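Local atomic coordinates of fumarylacetoacetate hydrolase (Burkholderia xenovorans, PDB entry 5TI1), a protein that probably hydrolyses fumarylacetoacetate to fumarate and acetoacetate, the last step of phenylalanine and tyrosine breakdown, and carries a bound magnesium ion. Residues Pro149-His160 and Arg368-Ser379; Thr229-Asn237 and Glu249-Leu257. All coordinates share one frame; numbering follows the deposited sequence.

Contact 1. Residues Pro149-His160 and Arg368-Ser379; sequences PGYTDFYSSKEH and RVGDLMGSGTIS. With MG (magnesium ion), chain K.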
loop_
_atom_site.group_PDB
_atom_site.type_symbol
_atom_site.label_atom_id
_atom_site.label_comp_id
_atom_site.label_asym_id
_atom_site.label_seq_id
_atom_site.Cartn_x
_atom_site.Cartn_y
_atom_site.Cartn_z
ATOM N N PRO B 149 -6.567 3.564 0.485
ATOM C CA PRO B 149 -5.839 3.193 -0.739
ATOM C C PRO B 149 -4.366 2.925 -0.482
ATOM O O PRO B 149 -3.779 2.028 -1.109
ATOM C CB PRO B 149 -6.048 4.416 -1.655
ATOM C CG PRO B 149 -7.207 5.172 -1.060
ATOM C CD PRO B 149 -7.055 4.953 0.427
ATOM N N GLY B 150 -3.753 3.698 0.413
ATOM C CA GLY B 150 -2.358 3.566 0.787
ATOM C C GLY B 150 -2.132 3.952 2.236
ATOM O O GLY B 150 -2.737 4.904 2.742
ATOM N N TYR B 151 -1.255 3.216 2.912
ATOM C CA TYR B 151 -0.876 3.487 4.292
ATOM C C TYR B 151 0.632 3.709 4.343
ATOM O O TYR B 151 1.408 2.848 3.920
ATOM C CB TYR B 151 -1.320 2.341 5.217
ATOM C CG TYR B 151 -0.652 2.305 6.574
ATOM C CD1 TYR B 151 -0.494 3.460 7.330
ATOM C CD2 TYR B 151 -0.188 1.093 7.111
ATOM C CE1 TYR B 151 0.120 3.428 8.588
ATOM C CE2 TYR B 151 0.424 1.049 8.351
ATOM C CZ TYR B 151 0.576 2.219 9.085
ATOM O OH TYR B 151 1.184 2.181 10.315
ATOM N N THR B 152 1.030 4.883 4.812
ATOM C CA THR B 152 2.419 5.284 4.949
ATOM C C THR B 152 2.704 5.528 6.424
ATOM O O THR B 152 1.858 6.077 7.134
ATOM C CB THR B 152 2.691 6.573 4.158
ATOM O OG1 THR B 152 2.438 6.354 2.763
ATOM C CG2 THR B 152 4.123 7.042 4.368
ATOM N N ASP B 153 3.891 5.146 6.888
ATOM C CA ASP B 153 4.235 5.355 8.290
ATOM C C ASP B 153 5.559 6.095 8.398
ATOM O O ASP B 153 6.539 5.725 7.742
ATOM C CB ASP B 153 4.301 4.037 9.058
ATOM C CG ASP B 153 4.310 4.245 10.561
ATOM O OD1 ASP B 153 3.723 5.252 11.039
ATOM O OD2 ASP B 153 4.919 3.408 11.253
ATOM N N PHE B 154 5.580 7.142 9.216
ATOM C CA PHE B 154 6.776 7.932 9.397
ATOM C C PHE B 154 7.458 7.534 10.704
ATOM O O PHE B 154 7.192 6.460 11.262
ATOM C CB PHE B 154 6.410 9.420 9.322
ATOM C CG PHE B 154 6.004 9.853 7.943
ATOM C CD1 PHE B 154 6.966 10.253 7.016
ATOM C CD2 PHE B 154 4.672 9.813 7.552
ATOM C CE1 PHE B 154 6.603 10.626 5.727
ATOM C CE2 PHE B 154 4.299 10.182 6.260
ATOM C CZ PHE B 154 5.270 10.589 5.348
ATOM N N TYR B 155 8.327 8.406 11.205
ATOM C CA TYR B 155 9.274 8.069 12.259
ATOM C C TYR B 155 9.711 9.362 12.923
ATOM O O TYR B 155 10.898 9.564 13.179
ATOM C CB TYR B 155 10.467 7.329 11.649
ATOM C CG TYR B 155 11.350 6.581 12.616
ATOM C CD1 TYR B 155 10.945 5.369 13.169
ATOM C CD2 TYR B 155 12.613 7.052 12.931
ATOM C CE1 TYR B 155 11.764 4.673 14.027
ATOM C CE2 TYR B 155 13.437 6.368 13.800
ATOM C CZ TYR B 155 13.010 5.177 14.344
ATOM O OH TYR B 155 13.829 4.491 15.207
ATOM N N SER B 156 8.761 10.258 13.178
ATOM C CA SER B 156 9.074 11.678 13.293
ATOM C C SER B 156 9.163 12.157 14.737
ATOM O O SER B 156 9.029 13.361 14.984
ATOM C CB SER B 156 8.047 12.512 12.524
ATOM O OG SER B 156 8.097 12.260 11.125
ATOM N N SER B 157 9.392 11.254 15.690
ATOM C CA SER B 157 9.622 11.632 17.082
ATOM C C SER B 157 11.119 11.619 17.369
ATOM O O SER B 157 11.763 10.565 17.282
ATOM C CB SER B 157 8.894 10.693 18.043
ATOM O OG SER B 157 9.280 10.926 19.392
ATOM N N LYS B 158 11.669 12.789 17.718
ATOM C CA LYS B 158 13.088 12.855 18.053
ATOM C C LYS B 158 13.404 12.018 19.285
ATOM O O LYS B 158 14.427 11.326 19.326
ATOM C CB LYS B 158 13.526 14.307 18.264
ATOM C CG LYS B 158 15.031 14.459 18.359
ATOM C CD LYS B 158 15.458 15.927 18.354
ATOM C CE LYS B 158 16.975 16.061 18.344
ATOM N NZ LYS B 158 17.425 17.483 18.197
ATOM N N GLU B 159 12.534 12.063 20.297
ATOM C CA GLU B 159 12.765 11.289 21.517
ATOM C C GLU B 159 12.735 9.791 21.235
ATOM O O GLU B 159 13.517 9.021 21.809
ATOM C CB GLU B 159 11.716 11.652 22.575
ATOM C CG GLU B 159 11.742 13.112 23.055
ATOM C CD GLU B 159 10.978 14.063 22.136
ATOM O OE1 GLU B 159 10.681 13.682 20.979
ATOM O OE2 GLU B 159 10.673 15.194 22.570
ATOM N N HIS B 160 11.830 9.360 20.361
ATOM C CA HIS B 160 11.766 7.951 19.994
ATOM C C HIS B 160 13.007 7.530 19.218
ATOM O O HIS B 160 13.637 6.513 19.534
ATOM C CB HIS B 160 10.506 7.686 19.176
ATOM C CG HIS B 160 10.394 6.274 18.699
ATOM N ND1 HIS B 160 10.015 5.240 19.528
ATOM C CD2 HIS B 160 10.633 5.717 17.488
ATOM C CE1 HIS B 160 10.013 4.109 18.845
ATOM N NE2 HIS B 160 10.388 4.369 17.606
ATOM N N ARG B 368 -4.118 9.864 -2.450
ATOM C CA ARG B 368 -5.519 9.630 -2.750
ATOM C C ARG B 368 -6.345 9.816 -1.486
ATOM O O ARG B 368 -5.870 9.572 -0.372
ATOM C CB ARG B 368 -5.732 8.211 -3.308
ATOM C CG ARG B 368 -5.068 7.994 -4.662
ATOM C CD ARG B 368 -5.314 6.602 -5.218
ATOM N NE ARG B 368 -4.489 5.623 -4.521
ATOM C CZ ARG B 368 -4.437 4.323 -4.815
ATOM N NH1 ARG B 368 -5.177 3.826 -5.800
ATOM N NH2 ARG B 368 -3.650 3.515 -4.109
ATOM N N VAL B 369 -7.600 10.221 -1.684
ATOM C CA VAL B 369 -8.558 10.351 -0.592
ATOM C C VAL B 369 -8.621 9.046 0.183
ATOM O O VAL B 369 -8.735 7.967 -0.408
ATOM C CB VAL B 369 -9.938 10.735 -1.160
ATOM C CG1 VAL B 369 -11.020 10.586 -0.111
ATOM C CG2 VAL B 369 -9.912 12.171 -1.722
ATOM N N GLY B 370 -8.543 9.136 1.517
ATOM C CA GLY B 370 -8.572 7.956 2.365
ATOM C C GLY B 370 -7.216 7.385 2.723
ATOM O O GLY B 370 -7.149 6.487 3.576
ATOM N N ASP B 371 -6.137 7.841 2.074
ATOM C CA ASP B 371 -4.792 7.447 2.480
ATOM C C ASP B 371 -4.578 7.745 3.968
ATOM O O ASP B 371 -5.104 8.720 4.516
ATOM C CB ASP B 371 -3.733 8.190 1.663
ATOM C CG ASP B 371 -3.492 7.586 0.280
ATOM O OD1 ASP B 371 -3.960 6.465 -0.026
ATOM O OD2 ASP B 371 -2.808 8.253 -0.522
ATOM N N LEU B 372 -3.781 6.901 4.614
ATOM C CA LEU B 372 -3.519 6.970 6.045
ATOM C C LEU B 372 -2.032 7.203 6.256
ATOM O O LEU B 372 -1.196 6.480 5.699
ATOM C CB LEU B 372 -3.951 5.672 6.732
ATOM C CG LEU B 372 -3.733 5.545 8.241
ATOM C CD1 LEU B 372 -4.622 6.523 8.991
ATOM C CD2 LEU B 372 -4.007 4.102 8.673
ATOM N N MET B 373 -1.699 8.197 7.064
ATOM C CA MET B 373 -0.309 8.582 7.271
ATOM C C MET B 373 -0.010 8.539 8.764
ATOM O O MET B 373 -0.502 9.377 9.532
ATOM C CB MET B 373 -0.045 9.958 6.646
ATOM C CG MET B 373 -0.525 9.983 5.195
ATOM S SD MET B 373 0.554 10.838 4.059
ATOM C CE MET B 373 -0.245 10.479 2.495
ATOM N N GLY B 374 0.776 7.545 9.172
ATOM C CA GLY B 374 1.090 7.378 10.579
ATOM C C GLY B 374 2.239 8.283 10.991
ATOM O O GLY B 374 3.218 8.453 10.268
ATOM N N SER B 375 2.115 8.860 12.187
ATOM C CA SER B 375 3.085 9.854 12.632
ATOM C C SER B 375 4.454 9.245 12.898
ATOM O O SER B 375 5.458 9.964 12.857
ATOM C CB SER B 375 2.576 10.545 13.901
ATOM O OG SER B 375 2.387 9.595 14.941
ATOM N N GLY B 376 4.516 7.944 13.146
ATOM C CA GLY B 376 5.622 7.363 13.874
ATOM C C GLY B 376 5.355 7.387 15.371
ATOM O O GLY B 376 4.552 8.171 15.871
ATOM N N THR B 377 6.030 6.483 16.086
ATOM C CA THR B 377 5.868 6.358 17.538
ATOM C C THR B 377 6.055 7.696 18.236
ATOM O O THR B 377 7.095 8.336 18.097
ATOM C CB THR B 377 6.869 5.356 18.115
ATOM O OG1 THR B 377 6.718 4.091 17.471
ATOM C CG2 THR B 377 6.631 5.186 19.617
ATOM N N ILE B 378 5.056 8.102 19.007
ATOM C CA ILE B 378 5.063 9.390 19.691
ATOM C C ILE B 378 5.648 9.195 21.087
ATOM O O ILE B 378 5.042 8.544 21.945
ATOM C CB ILE B 378 3.654 9.985 19.757
ATOM C CG1 ILE B 378 3.072 10.095 18.346
ATOM C CG2 ILE B 378 3.687 11.341 20.460
ATOM C CD1 ILE B 378 1.577 10.281 18.305
ATOM N N SER B 379 6.829 9.754 21.320
ATOM C CA SER B 379 7.490 9.664 22.614
ATOM C C SER B 379 7.809 11.057 23.127
ATOM O O SER B 379 8.266 11.924 22.367
ATOM C CB SER B 379 8.765 8.824 22.531
ATOM O OG SER B 379 8.433 7.452 22.410
HETATM MG MG MG K . 5.373 2.771 13.372
HETATM O O HOH W 1 -4.678 0.741 -3.352
HETATM O O HOH W 2 8.451 8.465 15.792
HETATM O O HOH W 3 7.718 13.400 20.012
#

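Contact 2. Residues Thr229-Asn237 and Glu249-Leu257; sequences TGFVIGAGN and EAHIFGMVL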
loop_
_atom_site.group_PDB
_atom_site.type_symbol
_atom_site.label_atom_id
_atom_site.label_comp_id
_atom_site.label_asym_id
_atom_site.label_seq_id
_atom_site.Cartn_x
_atom_site.Cartn_y
_atom_site.Cartn_z
ATOM N N THR B 229 -0.460 8.713 15.927
ATOM C CA THR B 229 -1.670 9.184 15.277
ATOM C C THR B 229 -1.575 8.910 13.778
ATOM O O THR B 229 -0.487 8.792 13.205
ATOM C CB THR B 229 -1.886 10.679 15.490
ATOM O OG1 THR B 229 -0.866 11.378 14.788
ATOM C CG2 THR B 229 -1.817 11.045 16.991
ATOM N N GLY B 230 -2.731 8.816 13.138
ATOM C CA GLY B 230 -2.744 8.763 11.688
ATOM C C GLY B 230 -3.616 9.867 11.142
ATOM O O GLY B 230 -4.723 10.083 11.648
ATOM N N PHE B 231 -3.145 10.598 10.141
ATOM C CA PHE B 231 -4.033 11.539 9.485
ATOM C C PHE B 231 -4.487 10.981 8.144
ATOM O O PHE B 231 -3.817 10.145 7.534
ATOM C CB PHE B 231 -3.402 12.930 9.334
ATOM C CG PHE B 231 -2.145 12.999 8.491
ATOM C CD1 PHE B 231 -2.208 13.341 7.143
ATOM C CD2 PHE B 231 -0.895 12.835 9.066
ATOM C CE1 PHE B 231 -1.048 13.484 6.381
ATOM C CE2 PHE B 231 0.270 12.980 8.303
ATOM C CZ PHE B 231 0.188 13.306 6.961
ATOM N N VAL B 232 -5.662 11.423 7.714
ATOM C CA VAL B 232 -6.360 10.850 6.572
ATOM C C VAL B 232 -6.432 11.912 5.478
ATOM O O VAL B 232 -6.822 13.054 5.740
ATOM C CB VAL B 232 -7.754 10.347 6.989
ATOM C CG1 VAL B 232 -8.595 9.998 5.787
ATOM C CG2 VAL B 232 -7.623 9.123 7.936
ATOM N N ILE B 233 -6.035 11.532 4.257
ATOM C CA ILE B 233 -5.994 12.461 3.132
ATOM C C ILE B 233 -7.412 12.805 2.706
ATOM O O ILE B 233 -8.238 11.914 2.471
ATOM C CB ILE B 233 -5.198 11.864 1.955
ATOM C CG1 ILE B 233 -3.717 11.752 2.312
ATOM C CG2 ILE B 233 -5.331 12.753 0.705
ATOM C CD1 ILE B 233 -3.076 13.103 2.676
ATOM N N GLY B 234 -7.695 14.103 2.581
ATOM C CA GLY B 234 -8.994 14.556 2.127
ATOM C C GLY B 234 -8.994 15.028 0.685
ATOM O O GLY B 234 -10.037 15.049 0.024
ATOM N N ALA B 235 -7.826 15.425 0.193
ATOM C CA ALA B 235 -7.656 15.814 -1.200
ATOM C C ALA B 235 -6.316 15.269 -1.667
ATOM O O ALA B 235 -5.296 15.454 -0.992
ATOM C CB ALA B 235 -7.721 17.346 -1.370
ATOM N N GLY B 236 -6.317 14.590 -2.808
ATOM C CA GLY B 236 -5.123 13.933 -3.283
ATOM C C GLY B 236 -4.244 14.895 -4.056
ATOM O O GLY B 236 -4.449 16.110 -4.067
ATOM N N ASN B 237 -3.222 14.328 -4.696
ATOM C CA ASN B 237 -2.400 15.084 -5.628
ATOM C C ASN B 237 -2.046 14.175 -6.801
ATOM O O ASN B 237 -1.972 12.950 -6.653
ATOM C CB ASN B 237 -1.139 15.647 -4.952
ATOM C CG ASN B 237 -0.149 14.561 -4.549
ATOM O OD1 ASN B 237 -0.418 13.754 -3.666
ATOM N ND2 ASN B 237 1.011 14.546 -5.197
ATOM N N GLU B 249 -1.591 21.103 4.574
ATOM C CA GLU B 249 -2.660 20.839 5.539
ATOM C C GLU B 249 -4.039 20.895 4.893
ATOM O O GLU B 249 -4.966 20.208 5.343
ATOM C CB GLU B 249 -2.579 21.823 6.712
ATOM C CG GLU B 249 -1.459 21.522 7.697
ATOM C CD GLU B 249 -1.489 22.437 8.914
ATOM O OE1 GLU B 249 -2.560 23.007 9.203
ATOM O OE2 GLU B 249 -0.445 22.580 9.586
ATOM N N ALA B 250 -4.188 21.680 3.823
ATOM C CA ALA B 250 -5.458 21.732 3.109
ATOM C C ALA B 250 -5.819 20.395 2.470
ATOM O O ALA B 250 -6.986 20.181 2.118
ATOM C CB ALA B 250 -5.413 22.828 2.041
ATOM N N HIS B 251 -4.851 19.496 2.308
ATOM C CA HIS B 251 -5.125 18.161 1.794
ATOM C C HIS B 251 -5.552 17.174 2.873
ATOM O O HIS B 251 -5.963 16.063 2.532
ATOM C CB HIS B 251 -3.895 17.609 1.068
ATOM C CG HIS B 251 -3.536 18.369 -0.173
ATOM N ND1 HIS B 251 -3.585 17.810 -1.433
ATOM C CD2 HIS B 251 -3.134 19.649 -0.348
ATOM C CE1 HIS B 251 -3.208 18.704 -2.330
ATOM N NE2 HIS B 251 -2.933 19.832 -1.697
ATOM N N ILE B 252 -5.489 17.551 4.155
ATOM C CA ILE B 252 -5.726 16.629 5.267
ATOM C C ILE B 252 -7.165 16.775 5.752
ATOM O O ILE B 252 -7.637 17.889 6.011
ATOM C CB ILE B 252 -4.732 16.874 6.416
ATOM C CG1 ILE B 252 -3.295 16.737 5.913
ATOM C CG2 ILE B 252 -5.003 15.910 7.573
ATOM C CD1 ILE B 252 -2.257 16.915 6.993
ATOM N N PHE B 253 -7.854 15.644 5.906
ATOM C CA PHE B 253 -9.239 15.631 6.364
ATOM C C PHE B 253 -9.344 15.578 7.889
ATOM O O PHE B 253 -10.089 16.350 8.495
ATOM C CB PHE B 253 -9.977 14.439 5.738
ATOM C CG PHE B 253 -11.362 14.223 6.281
ATOM C CD1 PHE B 253 -12.355 15.179 6.083
ATOM C CD2 PHE B 253 -11.676 13.053 6.977
ATOM C CE1 PHE B 253 -13.638 14.985 6.576
ATOM C CE2 PHE B 253 -12.957 12.845 7.480
ATOM C CZ PHE B 253 -13.943 13.814 7.279
ATOM N N GLY B 254 -8.627 14.661 8.518
ATOM C CA GLY B 254 -8.747 14.501 9.950
ATOM C C GLY B 254 -7.731 13.511 10.473
ATOM O O GLY B 254 -6.806 13.110 9.761
ATOM N N MET B 255 -7.936 13.087 11.726
ATOM C CA MET B 255 -6.960 12.268 12.427
ATOM C C MET B 255 -7.658 11.148 13.183
ATOM O O MET B 255 -8.817 11.279 13.592
ATOM C CB MET B 255 -6.138 13.113 13.401
ATOM C CG MET B 255 -4.885 12.452 13.911
ATOM S SD MET B 255 -4.019 13.557 15.037
ATOM C CE MET B 255 -3.613 14.921 13.948
ATOM N N VAL B 256 -6.932 10.042 13.358
ATOM C CA VAL B 256 -7.335 8.922 14.192
ATOM C C VAL B 256 -6.156 8.557 15.089
ATOM O O VAL B 256 -5.029 9.008 14.883
ATOM C CB VAL B 256 -7.772 7.698 13.363
ATOM C CG1 VAL B 256 -9.023 8.018 12.555
ATOM C CG2 VAL B 256 -6.620 7.229 12.473
ATOM N N LEU B 257 -6.427 7.725 16.090
ATOM C CA LEU B 257 -5.363 7.063 16.833
ATOM C C LEU B 257 -4.919 5.815 16.079
ATOM O O LEU B 257 -5.716 5.172 15.398
ATOM C CB LEU B 257 -5.837 6.679 18.234
ATOM C CG LEU B 257 -6.389 7.833 19.090
ATOM C CD1 LEU B 257 -6.985 7.312 20.385
ATOM C CD2 LEU B 257 -5.314 8.851 19.376
#

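Contact 1. Residues Pro149-His160 and Arg368-Ser379
H160 and T377 meet at about a right angle: CB of T377 sits over the centre of the H160 imidazole, 3.4 Å from the ring centroid, in a CH-pi contact 11° off the ring normal. CG of H160 stands anti to the backbone N (chi1 177°), which carries the ring across to T377. S157 caps the helix that H160 belongs to; its OG accepts from H160 N at 3.1 Å and also takes a long, weak bond from S379 N. One water joins S157 N to T377 O, and another joins S157 OG to S379 O.

Toward the N-terminal ends of both segments the backbones run as parallel strands, 151-154 beside 372-374. L372 N, T152 N, G374 N and F154 N give the four ladder bonds, the shortest being G374 N to T152 O at 2.7 Å. Y151 and L372 point the same way from the sheet, with CD1 of the tyrosine 3.8 Å from CD2 of the leucine, while L372 O lies in plane at the ring edge. D153 shares that face. Its OD2 binds magnesium at 2.3 Å, and its OD1 lies 3.3 Å from G374 O, a contact of two acceptors and not a bond.

At the far end P149 packs its CB over one face of the R368 guanidinium, 3.2 Å above the plane and toward the rim. R368 begins a type II turn closed by D371 N to R368 O; D371 OD2 accepts from R368 N and forms a salt bridge to R189 of the second subunit.

Together with E226, E228 and D260, D153 completes the magnesium site of the FAH family's C-terminal domain, while H160, the predicted proton acceptor, lies against T377, a predicted substrate-binding residue.

Contact 2. Residues Thr229-Asn237 and Glu249-Leu257
Strands 229-233 and 252-257 run antiparallel, their axes 4.6 Å apart at closest and their directions 151° apart, with G230 and V256 as a hydrogen-bonded pair whose N and O atoms bond in both directions. F253 N donates to V232 O and V232 N to G254 O; F253 and G254 together face V232, a classic beta bulge.

F231 and M255 leave the sheet on the same face. The phenyl group, held between its own backbone N and carbonyl carbon (chi1 62°), slants against I252, with CD1 of F231 3.6 Å from CD1 of I252. In one of two modelled conformers, so tentatively, M255 bends at chi3 and lays SD 3.6 Å from T229 CB. V256 projects from the opposite face, where CG2 comes 3.5 Å from G230 O.

Beyond the strands, H251 holds the 234-236 loop through both its carbonyl O and its ring. The carbonyl O accepts from both G234 N, at 2.6 Å, and A235 N. The ring turns ND1 toward A235 O at 2.9 Å, though the donor stands 59° out of that carbonyl plane, and makes a weak bond to G236 O. NE2 bonds to D247, so both ring nitrogens are engaged and the ring's rotation is probably fixed.

This is a bulged antiparallel pair inside the mixed sheet of the FAH C-terminal domain, joined by residues 234-251, which include helix 245-248.

Overall arrangement
Both contacts belong to one mixed sheet, with their centres about 11 Å apart. Strand 372-374 of contact 1 lies next to strand 223-233 of contact 2, giving the order 151-154, 372-374, 223-233, 252-263. The seam between them is backbone: S375 N reaches T229 O at 2.8 Å and M373 N reaches F231 O at 2.9 Å, both probable hydrogen bonds. The magnesium is bound at the contact 1 end by D153, while E226 and E228 come from strand 223-233 just ahead of T229, and D260 follows L257 on strand 252-263. Contact 2 thus continues two ligand-bearing strands away from the metal; the CA of G230 is about 10 Å from the magnesium.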